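Local atomic coordinates of carbohydrate kinase, FGGY (Novosphingobium aromaticivorans, PDB entry 3H6E), a protein that probably phosphorylates a carbohydrate substrate as a member of the FGGY kinase family. Residues P121-G126 with G172-L177; G183-M188 with G193-F198; H334-L339 with W363-A368; V377-L382 with T459-W464. All coordinates share one frame; numbering follows the deposited sequence.

Along the chain the four contacts follow one another in series, each closing before the next opens. Contacts 1 and 2 lie in the N-terminal lobe, their centres about 14 Å apart, and touch where the backbone oxygens of Asp176 and Leu177 meet Ser186. Contacts 3 and 4 form a second pair, also about 14 Å apart between centres. They share helix 363-384, and helix 457-468 reaches strand 337-339 through Tyr460 and Trp464. Contacts 2 and 3 lie on opposite sides of the chain's centre, about 49 Å apart between centres. The two pairs thus sit in the two lobes of an actin-like ATPase fold, with contact 1 nearer the chain's centre.

Contact 1. Residues P121-G126 with G172-L177; sequences PALPDG and GCHSDL
Leu123 lays its CD1 methyl over one face of the His174 imidazole, the two side chains meeting at about a right angle. The methyl stands 3.5 Å from the ring centroid and 23° off the ring normal, a CH-pi contact shifted toward the ND1 rim. On the opposite face sits Cys173 SG, 3.6 Å above the plane, and the imidazole is thereby held between a methyl and a sulfur. His174 carries CG between its backbone N and carbonyl carbon (chi1 51°), which stands the ring up between these two neighbours and leaves CB for Pro121, whose CD lies 3.7 Å from it. Both Pro121 and His174 also touch Leu283 of strand 282-286, so these two loops of the N-terminal lobe pack here against the C-terminal lobe of the FGGY kinase fold. His174 ND1 has a weak hydrogen bond to Leu127 O. An alanine at His174 would take away the imidazole and is likely to leave Leu123 CD1 and Cys173 SG facing a gap, with Leu127 O losing its weak donor. Beside this apolar patch the carboxylate of Asp176 turns to Ser120, Tyr108 and Arg112, fixing the second loop by polar bonds.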
loop_
_atom_site.group_PDB
_atom_site.type_symbol
_atom_site.label_atom_id
_atom_site.label_comp_id
_atom_site.label_asym_id
_atom_site.label_seq_id
_atom_site.Cartn_x
_atom_site.Cartn_y
_atom_site.Cartn_z
ATOM N N PRO A 121 -12.466 4.567 5.302
ATOM C CA PRO A 121 -12.782 5.990 5.452
ATOM C C PRO A 121 -13.314 6.567 4.148
ATOM O O PRO A 121 -13.019 6.029 3.081
ATOM C CB PRO A 121 -11.417 6.625 5.768
ATOM C CG PRO A 121 -10.421 5.481 5.837
ATOM C CD PRO A 121 -11.030 4.355 5.073
ATOM N N ALA A 122 -14.084 7.648 4.234
ATOM C CA ALA A 122 -14.554 8.341 3.040
ATOM C C ALA A 122 -13.363 8.919 2.293
ATOM O O ALA A 122 -12.607 9.717 2.840
ATOM C CB ALA A 122 -15.535 9.443 3.407
ATOM N N LEU A 123 -13.198 8.508 1.043
ATOM C CA LEU A 123 -12.102 8.994 0.222
ATOM C C LEU A 123 -12.639 9.596 -1.073
ATOM O O LEU A 123 -13.702 9.203 -1.552
ATOM C CB LEU A 123 -11.115 7.862 -0.069
ATOM C CG LEU A 123 -10.363 7.327 1.152
ATOM C CD1 LEU A 123 -9.603 6.054 0.818
ATOM C CD2 LEU A 123 -9.423 8.386 1.728
ATOM N N PRO A 124 -11.904 10.565 -1.634
ATOM C CA PRO A 124 -12.285 11.279 -2.857
ATOM C C PRO A 124 -12.254 10.407 -4.114
ATOM O O PRO A 124 -11.589 9.372 -4.152
ATOM C CB PRO A 124 -11.219 12.380 -2.968
ATOM C CG PRO A 124 -10.639 12.506 -1.602
ATOM C CD PRO A 124 -10.687 11.128 -1.026
ATOM N N ASP A 125 -12.982 10.844 -5.136
ATOM C CA ASP A 125 -12.970 10.191 -6.438
ATOM C C ASP A 125 -13.287 8.697 -6.336
ATOM O O ASP A 125 -14.307 8.306 -5.762
ATOM C CB ASP A 125 -11.622 10.432 -7.119
ATOM C CG ASP A 125 -11.174 11.882 -7.015
ATOM O OD1 ASP A 125 -10.133 12.141 -6.379
ATOM O OD2 ASP A 125 -11.872 12.769 -7.553
ATOM N N GLY A 126 -12.410 7.866 -6.890
ATOM C CA GLY A 126 -12.647 6.435 -6.938
ATOM C C GLY A 126 -11.874 5.616 -5.919
ATOM O O GLY A 126 -11.857 4.387 -5.998
ATOM N N GLY A 172 -10.169 -5.335 1.174
ATOM C CA GLY A 172 -9.885 -4.673 2.435
ATOM C C GLY A 172 -9.168 -3.345 2.276
ATOM O O GLY A 172 -8.814 -2.702 3.262
ATOM N N CYS A 173 -8.955 -2.931 1.031
ATOM C CA CYS A 173 -8.242 -1.688 0.741
ATOM C C CYS A 173 -9.206 -0.501 0.653
ATOM O O CYS A 173 -9.473 0.018 -0.432
ATOM C CB CYS A 173 -7.444 -1.831 -0.560
ATOM S SG CYS A 173 -6.367 -0.436 -0.951
ATOM N N HIS A 174 -9.721 -0.088 1.812
ATOM C CA HIS A 174 -10.715 0.986 1.921
ATOM C C HIS A 174 -11.730 1.022 0.771
ATOM O O HIS A 174 -11.825 2.004 0.039
ATOM C CB HIS A 174 -10.036 2.351 2.112
ATOM C CG HIS A 174 -8.972 2.654 1.102
ATOM N ND1 HIS A 174 -9.261 3.028 -0.193
ATOM C CD2 HIS A 174 -7.621 2.656 1.202
ATOM C CE1 HIS A 174 -8.135 3.241 -0.849
ATOM N NE2 HIS A 174 -7.125 3.022 -0.027
ATOM N N SER A 175 -12.501 -0.050 0.630
ATOM C CA SER A 175 -13.421 -0.176 -0.495
ATOM C C SER A 175 -14.878 0.045 -0.108
ATOM O O SER A 175 -15.735 0.189 -0.979
ATOM C CB SER A 175 -13.276 -1.550 -1.139
ATOM O OG SER A 175 -13.751 -2.553 -0.265
ATOM N N ASP A 176 -15.156 0.066 1.194
ATOM C CA ASP A 176 -16.530 0.146 1.694
ATOM C C ASP A 176 -17.284 -1.173 1.518
ATOM O O ASP A 176 -18.419 -1.307 1.973
ATOM C CB ASP A 176 -17.306 1.279 1.013
ATOM C CG ASP A 176 -16.722 2.641 1.302
ATOM O OD1 ASP A 176 -15.914 2.752 2.246
ATOM O OD2 ASP A 176 -17.070 3.604 0.591
ATOM N N LEU A 177 -16.648 -2.145 0.866
ATOM C CA LEU A 177 -17.291 -3.428 0.585
ATOM C C LEU A 177 -16.944 -4.500 1.612
ATOM O O LEU A 177 -17.427 -5.627 1.517
ATOM C CB LEU A 177 -16.899 -3.938 -0.806
ATOM C CG LEU A 177 -16.862 -2.961 -1.983
ATOM C CD1 LEU A 177 -16.879 -3.738 -3.283
ATOM C CD2 LEU A 177 -18.031 -1.988 -1.935
#

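Contact 2. Residues G183-M188 with G193-F198; sequences GDFSPM and GWAARF
Phe185 and Ala195 meet because the phenylalanine keeps CG opposite its carbonyl carbon (chi1 -74°) and a chi2 of 101° turns one ring face to the alanine methyl. Ala195 CB lies 3.9 Å from the centroid of the Phe185 ring, over the face but displaced toward the CG side, which makes this a CH-pi contact. The far end of the same ring reaches Phe198: Phe185 CZ comes to 3.8 Å from Phe198 CB, while Phe185 CE2 sits over a face of the Phe198 ring. The two ring planes lie at 42° to each other, their centroids 5.4 Å apart. Trp178 adds an edge-to-face partner for Phe185 from the neighbouring strand. A serine in place of Phe185 would probably open a gap between Ala195 and Phe198 and leave both Phe198 and Trp178 without their aromatic neighbour.

Farther along, selenomethionine Met188 stretches out and then bends at its last torsion, bringing CE to 4.2 Å from Trp194 CZ3, a looser apolar touch. Tyr108 packs on both of these side chains, and the indole NE1 of Trp194 is satisfied by Asp137.

The backbone between these partners doubles back within a few residues. Strand 184-185 enters through a G1 beta bulge at Gly183 and Asp184. Ser186 stands at the N-cap of the short helix 187-191, its OG making a weak bond to Ala189 N, and the residues after the helix pack on the Phe185 ring once a Schellman motif at Gly193 has ended it.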
loop_
_atom_site.group_PDB
_atom_site.type_symbol
_atom_site.label_atom_id
_atom_site.label_comp_id
_atom_site.label_asym_id
_atom_site.label_seq_id
_atom_site.Cartn_x
_atom_site.Cartn_y
_atom_site.Cartn_z
ATOM N N GLY A 183 -14.839 -10.358 8.718
ATOM C CA GLY A 183 -14.241 -11.158 7.665
ATOM C C GLY A 183 -15.264 -11.518 6.609
ATOM O O GLY A 183 -15.288 -12.639 6.096
ATOM N N ASP A 184 -16.116 -10.551 6.288
ATOM C CA ASP A 184 -17.212 -10.755 5.352
ATOM C C ASP A 184 -17.519 -9.424 4.673
ATOM O O ASP A 184 -17.005 -8.384 5.081
ATOM C CB ASP A 184 -18.450 -11.268 6.097
ATOM C CG ASP A 184 -19.449 -11.965 5.182
ATOM O OD1 ASP A 184 -19.343 -11.813 3.945
ATOM O OD2 ASP A 184 -20.337 -12.674 5.702
ATOM N N PHE A 185 -18.348 -9.452 3.637
ATOM C CA PHE A 185 -18.773 -8.218 2.992
ATOM C C PHE A 185 -19.484 -7.323 3.998
ATOM O O PHE A 185 -20.044 -7.803 4.984
ATOM C CB PHE A 185 -19.700 -8.512 1.815
ATOM C CG PHE A 185 -18.997 -9.052 0.602
ATOM C CD1 PHE A 185 -19.016 -10.408 0.321
ATOM C CD2 PHE A 185 -18.329 -8.201 -0.264
ATOM C CE1 PHE A 185 -18.380 -10.908 -0.798
ATOM C CE2 PHE A 185 -17.687 -8.692 -1.385
ATOM C CZ PHE A 185 -17.713 -10.051 -1.653
ATOM N N SER A 186 -19.460 -6.020 3.749
ATOM C CA SER A 186 -20.125 -5.073 4.631
ATOM C C SER A 186 -21.648 -5.146 4.498
ATOM O O SER A 186 -22.173 -5.584 3.468
ATOM C CB SER A 186 -19.647 -3.651 4.345
ATOM O OG SER A 186 -19.914 -3.288 3.005
ATOM N N PRO A 187 -22.363 -4.724 5.550
ATOM C CA PRO A 187 -23.822 -4.635 5.491
ATOM C C PRO A 187 -24.264 -3.932 4.215
ATOM O O PRO A 187 -25.192 -4.391 3.548
ATOM C CB PRO A 187 -24.160 -3.771 6.703
ATOM C CG PRO A 187 -23.077 -4.059 7.676
ATOM C CD PRO A 187 -21.836 -4.343 6.873
HETATM N N MSE A 188 -23.595 -2.835 3.879
HETATM C CA MSE A 188 -23.958 -2.039 2.712
HETATM C C MSE A 188 -23.851 -2.816 1.405
HETATM O O MSE A 188 -24.791 -2.844 0.614
HETATM C CB MSE A 188 -23.094 -0.781 2.618
HETATM C CG MSE A 188 -23.418 0.066 1.397
HETATM SE SE MSE A 188 -22.068 1.401 0.952
HETATM C CE MSE A 188 -20.572 0.212 0.550
ATOM N N GLY A 193 -26.982 -5.467 -2.984
ATOM C CA GLY A 193 -26.865 -6.574 -3.913
ATOM C C GLY A 193 -25.508 -6.619 -4.595
ATOM O O GLY A 193 -25.298 -7.398 -5.523
ATOM N N TRP A 194 -24.580 -5.783 -4.135
ATOM C CA TRP A 194 -23.233 -5.766 -4.698
ATOM C C TRP A 194 -22.456 -7.032 -4.342
ATOM O O TRP A 194 -21.760 -7.603 -5.183
ATOM C CB TRP A 194 -22.459 -4.527 -4.241
ATOM C CG TRP A 194 -22.956 -3.240 -4.849
ATOM C CD1 TRP A 194 -23.883 -3.105 -5.842
ATOM C CD2 TRP A 194 -22.521 -1.912 -4.524
ATOM N NE1 TRP A 194 -24.065 -1.775 -6.144
ATOM C CE2 TRP A 194 -23.238 -1.023 -5.351
ATOM C CE3 TRP A 194 -21.599 -1.389 -3.612
ATOM C CZ2 TRP A 194 -23.065 0.359 -5.291
ATOM C CZ3 TRP A 194 -21.427 -0.018 -3.554
ATOM C CH2 TRP A 194 -22.157 0.840 -4.389
ATOM N N ALA A 195 -22.582 -7.467 -3.092
ATOM C CA ALA A 195 -21.859 -8.642 -2.614
ATOM C C ALA A 195 -22.183 -9.882 -3.440
ATOM O O ALA A 195 -21.330 -10.744 -3.643
ATOM C CB ALA A 195 -22.162 -8.891 -1.142
ATOM N N ALA A 196 -23.417 -9.957 -3.923
ATOM C CA ALA A 196 -23.867 -11.109 -4.694
ATOM C C ALA A 196 -23.268 -11.139 -6.099
ATOM O O ALA A 196 -23.256 -12.182 -6.755
ATOM C CB ALA A 196 -25.391 -11.136 -4.763
ATOM N N ARG A 197 -22.775 -9.993 -6.559
ATOM C CA ARG A 197 -22.198 -9.893 -7.897
ATOM C C ARG A 197 -20.732 -10.334 -7.953
ATOM O O ARG A 197 -20.209 -10.610 -9.032
ATOM C CB ARG A 197 -22.302 -8.462 -8.420
ATOM C CG ARG A 197 -23.710 -7.900 -8.487
ATOM C CD ARG A 197 -23.654 -6.448 -8.944
ATOM N NE ARG A 197 -24.951 -5.783 -8.914
ATOM C CZ ARG A 197 -25.127 -4.492 -9.179
ATOM N NH1 ARG A 197 -24.085 -3.727 -9.488
ATOM N NH2 ARG A 197 -26.343 -3.961 -9.132
ATOM N N PHE A 198 -20.075 -10.393 -6.799
ATOM C CA PHE A 198 -18.647 -10.713 -6.747
ATOM C C PHE A 198 -18.302 -12.181 -7.013
ATOM O O PHE A 198 -18.993 -13.096 -6.561
ATOM C CB PHE A 198 -18.042 -10.264 -5.411
ATOM C CG PHE A 198 -17.590 -8.832 -5.406
ATOM C CD1 PHE A 198 -16.285 -8.506 -5.734
ATOM C CD2 PHE A 198 -18.471 -7.811 -5.086
ATOM C CE1 PHE A 198 -15.863 -7.192 -5.736
ATOM C CE2 PHE A 198 -18.056 -6.493 -5.088
ATOM C CZ PHE A 198 -16.747 -6.184 -5.416
#

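Contact 3. Residues H334-L339 with W363-A368; sequences HGRMIL and WFERRA
Arg336, in the loop entering strand 337-339, meets Glu365 in the first turns of helix 363-384 at the protein surface. From CB, which points to that helix, the chain starts with CG opposite the carbonyl carbon (chi1 -54°), and CG passes 3.8 Å from His334 CB. It then runs extended to NE. The first atom to sense the glutamate is CD, 4.0 Å from Glu365 OE1; the next, NE, comes to 3.4 Å from the same oxygen. That pair is the salt bridge, a long one that does not reach hydrogen-bonding geometry, although the guanidinium and carboxylate planes are only 25° apart. Beyond NE a chi4 of -79° swings the guanidinium out of the line of the chain and over His334: the His334 CB lies 3.8 Å above the guanidinium plane, over its centre, and NH2 at the tip rides 3.3 Å above the histidine ring plane, offset toward the rim.

Glu365 comes to meet it with a chain extended beyond CG, and Pro360 touches both side chains. The backbone oxygen of Arg336 is taken by Tyr460 OH, which ties the start of the strand to helix 457-468.

Only two residues touch here, and a single oxygen carries the attraction. The arginine follows the Schellman turn at Gly335 that ends helix 328-333, and the glutamate lies near the N-terminus of its own helix, so each charge probably also suits the nearby helix end. At the partly exposed surface the pairing is therefore likely to act as a modest electrostatic link rather than a rigid joint.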
loop_
_atom_site.group_PDB
_atom_site.type_symbol
_atom_site.label_atom_id
_atom_site.label_comp_id
_atom_site.label_asym_id
_atom_site.label_seq_id
_atom_site.Cartn_x
_atom_site.Cartn_y
_atom_site.Cartn_z
ATOM N N HIS A 334 18.817 23.423 21.423
ATOM C CA HIS A 334 18.273 24.771 21.298
ATOM C C HIS A 334 16.756 24.748 21.169
ATOM O O HIS A 334 16.121 25.794 21.036
ATOM C CB HIS A 334 18.892 25.520 20.115
ATOM C CG HIS A 334 20.234 26.113 20.412
ATOM N ND1 HIS A 334 21.383 25.712 19.768
ATOM C CD2 HIS A 334 20.609 27.073 21.290
ATOM C CE1 HIS A 334 22.410 26.402 20.231
ATOM N NE2 HIS A 334 21.968 27.235 21.157
ATOM N N GLY A 335 16.179 23.552 21.209
ATOM C CA GLY A 335 14.739 23.404 21.107
ATOM C C GLY A 335 14.198 23.850 19.763
ATOM O O GLY A 335 13.049 24.281 19.658
ATOM N N ARG A 336 15.032 23.749 18.732
ATOM C CA ARG A 336 14.617 24.095 17.376
ATOM C C ARG A 336 13.700 23.010 16.833
ATOM O O ARG A 336 14.141 21.883 16.603
ATOM C CB ARG A 336 15.832 24.237 16.457
ATOM C CG ARG A 336 16.901 25.200 16.940
ATOM C CD ARG A 336 17.833 25.569 15.789
ATOM N NE ARG A 336 19.135 26.036 16.253
ATOM C CZ ARG A 336 19.366 27.260 16.712
ATOM N NH1 ARG A 336 18.375 28.138 16.774
ATOM N NH2 ARG A 336 20.584 27.603 17.113
HETATM N N MSE A 337 12.429 23.337 16.616
HETATM C CA MSE A 337 11.478 22.315 16.190
HETATM C C MSE A 337 10.295 22.811 15.345
HETATM O O MSE A 337 10.098 24.014 15.162
HETATM C CB MSE A 337 10.966 21.554 17.408
HETATM C CG MSE A 337 10.087 22.385 18.307
HETATM SE SE MSE A 337 9.743 21.481 19.990
HETATM C CE MSE A 337 8.061 22.360 20.434
ATOM N N ILE A 338 9.516 21.851 14.847
ATOM C CA ILE A 338 8.399 22.101 13.936
ATOM C C ILE A 338 7.103 21.543 14.507
ATOM O O ILE A 338 7.060 20.394 14.939
ATOM C CB ILE A 338 8.628 21.394 12.587
ATOM C CG1 ILE A 338 9.976 21.792 11.986
ATOM C CG2 ILE A 338 7.476 21.675 11.625
ATOM C CD1 ILE A 338 10.459 20.848 10.896
ATOM N N LEU A 339 6.043 22.342 14.490
ATOM C CA LEU A 339 4.738 21.882 14.955
ATOM C C LEU A 339 3.820 21.510 13.785
ATOM O O LEU A 339 3.791 22.203 12.770
ATOM C CB LEU A 339 4.080 22.949 15.829
ATOM C CG LEU A 339 4.946 23.533 16.947
ATOM C CD1 LEU A 339 4.116 24.433 17.839
ATOM C CD2 LEU A 339 5.602 22.436 17.766
ATOM N N TRP A 363 20.435 25.191 6.267
ATOM C CA TRP A 363 19.687 24.073 5.706
ATOM C C TRP A 363 19.873 22.759 6.461
ATOM O O TRP A 363 18.903 22.065 6.742
ATOM C CB TRP A 363 20.006 23.896 4.217
ATOM C CG TRP A 363 19.250 24.857 3.355
ATOM C CD1 TRP A 363 19.758 25.917 2.660
ATOM C CD2 TRP A 363 17.840 24.858 3.114
ATOM N NE1 TRP A 363 18.751 26.571 1.992
ATOM C CE2 TRP A 363 17.563 25.940 2.255
ATOM C CE3 TRP A 363 16.784 24.044 3.538
ATOM C CZ2 TRP A 363 16.272 26.233 1.816
ATOM C CZ3 TRP A 363 15.507 24.333 3.098
ATOM C CH2 TRP A 363 15.261 25.421 2.248
ATOM N N PHE A 364 21.114 22.422 6.791
ATOM C CA PHE A 364 21.389 21.158 7.465
ATOM C C PHE A 364 20.623 21.017 8.775
ATOM O O PHE A 364 20.092 19.950 9.076
ATOM C CB PHE A 364 22.890 20.976 7.696
ATOM C CG PHE A 364 23.631 20.509 6.480
ATOM C CD1 PHE A 364 24.226 21.417 5.624
ATOM C CD2 PHE A 364 23.721 19.160 6.188
ATOM C CE1 PHE A 364 24.906 20.985 4.501
ATOM C CE2 PHE A 364 24.394 18.721 5.065
ATOM C CZ PHE A 364 24.989 19.635 4.222
ATOM N N GLU A 365 20.564 22.095 9.550
ATOM C CA GLU A 365 19.859 22.066 10.825
ATOM C C GLU A 365 18.353 22.104 10.615
ATOM O O GLU A 365 17.590 21.585 11.430
ATOM C CB GLU A 365 20.300 23.224 11.720
ATOM C CG GLU A 365 21.716 23.090 12.248
ATOM C CD GLU A 365 22.024 24.085 13.351
ATOM O OE1 GLU A 365 21.130 24.887 13.697
ATOM O OE2 GLU A 365 23.161 24.061 13.871
ATOM N N ARG A 366 17.927 22.724 9.521
ATOM C CA ARG A 366 16.514 22.759 9.182
ATOM C C ARG A 366 16.118 21.412 8.581
ATOM O O ARG A 366 15.034 20.897 8.844
ATOM C CB ARG A 366 16.216 23.909 8.212
ATOM C CG ARG A 366 14.985 24.720 8.596
ATOM C CD ARG A 366 14.682 25.844 7.607
ATOM N NE ARG A 366 15.821 26.732 7.404
ATOM C CZ ARG A 366 15.716 28.019 7.083
ATOM N NH1 ARG A 366 14.519 28.577 6.943
ATOM N NH2 ARG A 366 16.810 28.752 6.914
ATOM N N ARG A 367 17.022 20.839 7.793
ATOM C CA ARG A 367 16.802 19.541 7.167
ATOM C C ARG A 367 16.846 18.413 8.196
ATOM O O ARG A 367 16.144 17.409 8.068
ATOM C CB ARG A 367 17.847 19.287 6.077
ATOM C CG ARG A 367 17.717 20.174 4.850
ATOM C CD ARG A 367 18.262 19.463 3.628
ATOM N NE ARG A 367 19.704 19.258 3.697
ATOM C CZ ARG A 367 20.351 18.290 3.055
ATOM N NH1 ARG A 367 19.682 17.422 2.310
ATOM N NH2 ARG A 367 21.669 18.181 3.168
ATOM N N ALA A 368 17.684 18.577 9.212
ATOM C CA ALA A 368 17.794 17.581 10.266
ATOM C C ALA A 368 16.549 17.623 11.144
ATOM O O ALA A 368 16.009 16.584 11.529
ATOM C CB ALA A 368 19.045 17.818 11.092
#

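Contact 4. Residues V377-L382 with T459-W464; sequences VADTAL and TYRNRW
Asp379 and Arg461 meet across a helix pair whose CA atoms lie 10.3 Å apart at this point, through one short ionic contact. Asp379 OD2 lies 2.6 Å from Arg461 NH1, at the guanidinium edge and near its plane. The carboxylate is turned 63° from the guanidinium plane, so the two groups do not dock flat as a two-pronged pair, and OD2 with NH1 carries most of the approach. Arg461 gets there by keeping CG opposite its backbone N (chi1 178°), running straight out from helix 457-468 and bending at chi3. Asp379 is buried, whereas its partner is partly exposed and marks the solvent side of the contact.

One helical turn away the contact goes inward and becomes apolar. Trp464 pushes its six-membered ring between the helices, crossing the Val377 side chain at about a right angle: CZ2 is 4.1 Å from Val377 CG2, and CH2 is equally far from Val377 N. Both residues are buried. Leu376 touches Trp464 as well as Arg461, and Phe298 of strand 292-298 lies against Val377. The indole NE1 points away to Ile338 O, so its polar edge is satisfied on strand 337-339.

Since a buried carboxylate needs compensation, the guanidinium of Arg461 probably helps keep Asp379 charged, with Arg411 adding a weak, long ion pair at OD1. Helix 457-468 thus lies against helix 363-384 through an apolar wedge on the inside and a charge pair nearer the solvent.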
loop_
_atom_site.group_PDB
_atom_site.type_symbol
_atom_site.label_atom_id
_atom_site.label_comp_id
_atom_site.label_asym_id
_atom_site.label_seq_id
_atom_site.Cartn_x
_atom_site.Cartn_y
_atom_site.Cartn_z
ATOM N N VAL A 377 5.620 12.510 14.560
ATOM C CA VAL A 377 4.288 12.299 14.012
ATOM C C VAL A 377 4.092 10.824 13.666
ATOM O O VAL A 377 2.996 10.288 13.813
ATOM C CB VAL A 377 4.026 13.173 12.767
ATOM C CG1 VAL A 377 2.622 12.925 12.230
ATOM C CG2 VAL A 377 4.219 14.646 13.098
ATOM N N ALA A 378 5.159 10.174 13.211
ATOM C CA ALA A 378 5.116 8.737 12.964
ATOM C C ALA A 378 4.935 8.017 14.291
ATOM O O ALA A 378 4.240 7.007 14.377
ATOM C CB ALA A 378 6.383 8.266 12.275
ATOM N N ASP A 379 5.563 8.561 15.327
ATOM C CA ASP A 379 5.461 8.017 16.674
ATOM C C ASP A 379 4.016 8.034 17.161
ATOM O O ASP A 379 3.528 7.057 17.723
ATOM C CB ASP A 379 6.342 8.820 17.631
ATOM C CG ASP A 379 6.190 8.378 19.069
ATOM O OD1 ASP A 379 6.803 7.354 19.442
ATOM O OD2 ASP A 379 5.459 9.060 19.822
ATOM N N THR A 380 3.339 9.156 16.944
ATOM C CA THR A 380 1.933 9.281 17.301
ATOM C C THR A 380 1.073 8.319 16.485
ATOM O O THR A 380 0.140 7.712 17.010
ATOM C CB THR A 380 1.433 10.727 17.092
ATOM O OG1 THR A 380 2.064 11.591 18.044
ATOM C CG2 THR A 380 -0.078 10.816 17.260
ATOM N N ALA A 381 1.398 8.179 15.202
ATOM C CA ALA A 381 0.628 7.324 14.305
ATOM C C ALA A 381 0.771 5.842 14.646
ATOM O O ALA A 381 -0.207 5.096 14.632
ATOM C CB ALA A 381 1.021 7.579 12.866
ATOM N N LEU A 382 1.994 5.425 14.953
ATOM C CA LEU A 382 2.259 4.050 15.348
ATOM C C LEU A 382 1.508 3.687 16.622
ATOM O O LEU A 382 1.056 2.557 16.785
ATOM C CB LEU A 382 3.762 3.832 15.548
ATOM C CG LEU A 382 4.608 3.708 14.275
ATOM C CD1 LEU A 382 6.019 4.247 14.486
ATOM C CD2 LEU A 382 4.625 2.264 13.770
ATOM N N THR A 459 13.503 15.078 26.494
ATOM C CA THR A 459 13.327 16.499 26.762
ATOM C C THR A 459 12.758 17.165 25.520
ATOM O O THR A 459 11.799 17.932 25.590
ATOM C CB THR A 459 14.669 17.168 27.122
ATOM O OG1 THR A 459 15.361 16.367 28.087
ATOM C CG2 THR A 459 14.445 18.565 27.684
ATOM N N TYR A 460 13.356 16.843 24.378
ATOM C CA TYR A 460 12.922 17.364 23.087
ATOM C C TYR A 460 11.466 17.016 22.803
ATOM O O TYR A 460 10.636 17.904 22.612
ATOM C CB TYR A 460 13.816 16.803 21.986
ATOM C CG TYR A 460 13.675 17.475 20.639
ATOM C CD1 TYR A 460 14.368 18.645 20.347
ATOM C CD2 TYR A 460 12.870 16.926 19.651
ATOM C CE1 TYR A 460 14.254 19.252 19.111
ATOM C CE2 TYR A 460 12.747 17.527 18.412
ATOM C CZ TYR A 460 13.441 18.688 18.146
ATOM O OH TYR A 460 13.322 19.283 16.912
ATOM N N ARG A 461 11.153 15.722 22.779
ATOM C CA ARG A 461 9.786 15.294 22.506
ATOM C C ARG A 461 8.823 15.822 23.553
ATOM O O ARG A 461 7.688 16.175 23.237
ATOM C CB ARG A 461 9.661 13.772 22.428
ATOM C CG ARG A 461 8.218 13.330 22.195
ATOM C CD ARG A 461 8.084 11.838 21.937
ATOM N NE ARG A 461 7.764 11.090 23.148
ATOM C CZ ARG A 461 7.180 9.896 23.149
ATOM N NH1 ARG A 461 6.847 9.321 22.000
ATOM N NH2 ARG A 461 6.921 9.281 24.296
ATOM N N ASN A 462 9.277 15.861 24.801
ATOM C CA ASN A 462 8.470 16.404 25.886
ATOM C C ASN A 462 8.063 17.845 25.597
ATOM O O ASN A 462 6.885 18.197 25.697
ATOM C CB ASN A 462 9.210 16.299 27.220
ATOM C CG ASN A 462 9.206 14.888 27.775
ATOM O OD1 ASN A 462 8.197 14.188 27.704
ATOM N ND2 ASN A 462 10.334 14.466 28.335
ATOM N N ARG A 463 9.039 18.670 25.226
ATOM C CA ARG A 463 8.752 20.038 24.809
ATOM C C ARG A 463 7.804 20.051 23.611
ATOM O O ARG A 463 6.758 20.698 23.645
ATOM C CB ARG A 463 10.041 20.804 24.487
ATOM C CG ARG A 463 10.548 21.662 25.641
ATOM C CD ARG A 463 11.557 20.927 26.513
ATOM N NE ARG A 463 12.879 21.554 26.481
ATOM C CZ ARG A 463 13.833 21.270 25.597
ATOM N NH1 ARG A 463 13.630 20.362 24.648
ATOM N NH2 ARG A 463 15.000 21.898 25.662
ATOM N N TRP A 464 8.175 19.322 22.562
ATOM C CA TRP A 464 7.352 19.215 21.359
ATOM C C TRP A 464 5.904 18.868 21.699
ATOM O O TRP A 464 4.981 19.604 21.347
ATOM C CB TRP A 464 7.939 18.170 20.403
ATOM C CG TRP A 464 7.229 18.067 19.081
ATOM C CD1 TRP A 464 7.313 18.941 18.033
ATOM C CD2 TRP A 464 6.342 17.023 18.660
ATOM N NE1 TRP A 464 6.526 18.510 16.992
ATOM C CE2 TRP A 464 5.919 17.335 17.350
ATOM C CE3 TRP A 464 5.857 15.858 19.265
ATOM C CZ2 TRP A 464 5.039 16.525 16.636
ATOM C CZ3 TRP A 464 4.978 15.056 18.554
ATOM C CH2 TRP A 464 4.579 15.393 17.254
#